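PDB 4ECO: uncharacterized protein from Bacteroides eggerthii DSM 20697, which is of unknown function but is built from leucine-rich repeats, a scaffold that commonly binds other proteins, and so may act in protein recognition. Local coordinates for residues V198-A201 and V202-L205. Sequence-based numbering, arbitrary orientation.
Sequences VSKA and VMRL
Lys200 and Met203, the latter modelled as selenomethionine, meet on one side of a 3-10 turn, residues 200-204, in the connection between strands 194-198 and 210-214 of this leucine-rich repeat protein. Three successive i to i+3 backbone bonds tie the turn: Met203 N to Lys200 O, Arg204 N to Ala201 O, 2.9 Å long, and Leu205 N to Val202 O. An ST turn leads into it: Ser199 OG accepts from Ala201 N at 3.1 Å and also bonds to Asp99 OD1, two partners that should restrict rotation of the hydroxyl. The lysine chain is extended throughout, and the selenomethionine chain, its CG anti to the carbonyl carbon (chi1 -60°), runs obliquely across it. With the rest of that chain extended, methyl Met203 CE comes to 3.8 Å from Lys200 CG, beside the lysine's aliphatic root; the Met203 side chain also touches Trp245. On the buried side, Val202 places CG2 beside its own backbone N (chi1 174°, with CG1 anti to that N), directing this methyl back to Ser199 O at 3.5 Å and, more loosely, to Val198 CG1 at 4.2 Å. Val198 itself packs on Leu112 and Cys224, so the valine pair links the residues leading into the turn with the turn itself. Arg204 extends from CG to NE and carries its guanidinium away from the turn, where NE forms a salt bridge with Glu241 OE1 and NH1 bonds to Gly102 O.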
loop_
_atom_site.group_PDB
_atom_site.type_symbol
_atom_site.label_atom_id
_atom_site.label_comp_id
_atom_site.label_asym_id
_atom_site.label_seq_id
_atom_site.Cartn_x
_atom_site.Cartn_y
_atom_site.Cartn_z
ATOM N N VAL A 198 7.433 -30.159 -5.421
ATOM C CA VAL A 198 7.018 -29.717 -6.754
ATOM C C VAL A 198 8.054 -30.262 -7.714
ATOM O O VAL A 198 9.252 -29.991 -7.558
ATOM C CB VAL A 198 6.772 -28.194 -6.961
ATOM C CG1 VAL A 198 6.094 -27.944 -8.305
ATOM C CG2 VAL A 198 5.922 -27.608 -5.850
ATOM N N SER A 199 7.583 -31.055 -8.689
ATOM C CA SER A 199 8.379 -31.720 -9.707
ATOM C C SER A 199 9.157 -30.736 -10.620
ATOM O O SER A 199 8.681 -29.656 -10.979
ATOM C CB SER A 199 7.469 -32.595 -10.569
ATOM O OG SER A 199 8.118 -33.151 -11.698
ATOM N N LYS A 200 10.355 -31.168 -11.005
ATOM C CA LYS A 200 11.281 -30.573 -11.952
ATOM C C LYS A 200 10.587 -30.331 -13.301
ATOM O O LYS A 200 10.930 -29.385 -14.012
ATOM C CB LYS A 200 12.416 -31.606 -12.120
ATOM C CG LYS A 200 13.654 -31.191 -12.884
ATOM C CD LYS A 200 14.627 -32.356 -12.932
ATOM C CE LYS A 200 15.827 -32.051 -13.796
ATOM N NZ LYS A 200 16.836 -33.155 -13.790
ATOM N N ALA A 201 9.591 -31.203 -13.629
ATOM C CA ALA A 201 8.809 -31.307 -14.873
ATOM C C ALA A 201 8.196 -29.992 -15.348
ATOM O O ALA A 201 7.910 -29.899 -16.535
ATOM C CB ALA A 201 7.699 -32.338 -14.719
ATOM N N VAL A 202 8.033 -28.978 -14.459
ATOM C CA VAL A 202 7.492 -27.649 -14.772
ATOM C C VAL A 202 8.322 -27.002 -15.962
ATOM O O VAL A 202 7.743 -26.287 -16.789
ATOM C CB VAL A 202 7.455 -26.777 -13.482
ATOM C CG1 VAL A 202 7.040 -25.336 -13.768
ATOM C CG2 VAL A 202 6.507 -27.389 -12.465
HETATM N N MSE A 203 9.633 -27.363 -16.098
HETATM C CA MSE A 203 10.542 -26.934 -17.188
HETATM C C MSE A 203 10.059 -27.371 -18.579
HETATM O O MSE A 203 10.618 -26.930 -19.592
HETATM C CB MSE A 203 11.940 -27.530 -16.997
HETATM C CG MSE A 203 12.659 -27.156 -15.720
HETATM SE SE MSE A 203 14.410 -28.017 -15.792
HETATM C CE MSE A 203 14.973 -27.796 -13.938
ATOM N N ARG A 204 9.108 -28.327 -18.629
ATOM C CA ARG A 204 8.557 -28.809 -19.883
ATOM C C ARG A 204 7.453 -27.868 -20.368
ATOM O O ARG A 204 7.225 -27.778 -21.579
ATOM C CB ARG A 204 8.034 -30.240 -19.737
ATOM C CG ARG A 204 7.917 -30.976 -21.071
ATOM C CD ARG A 204 7.811 -32.457 -20.836
ATOM N NE ARG A 204 7.717 -33.234 -22.069
ATOM C CZ ARG A 204 6.575 -33.585 -22.653
ATOM N NH1 ARG A 204 5.412 -33.228 -22.123
ATOM N NH2 ARG A 204 6.586 -34.304 -23.767
ATOM N N LEU A 205 6.799 -27.139 -19.440
ATOM C CA LEU A 205 5.693 -26.215 -19.743
ATOM C C LEU A 205 6.257 -24.902 -20.285
ATOM O O LEU A 205 6.212 -23.864 -19.623
ATOM C CB LEU A 205 4.813 -25.986 -18.489
ATOM C CG LEU A 205 4.513 -27.223 -17.619
ATOM C CD1 LEU A 205 3.843 -26.837 -16.335
ATOM C CD2 LEU A 205 3.728 -28.284 -18.374
#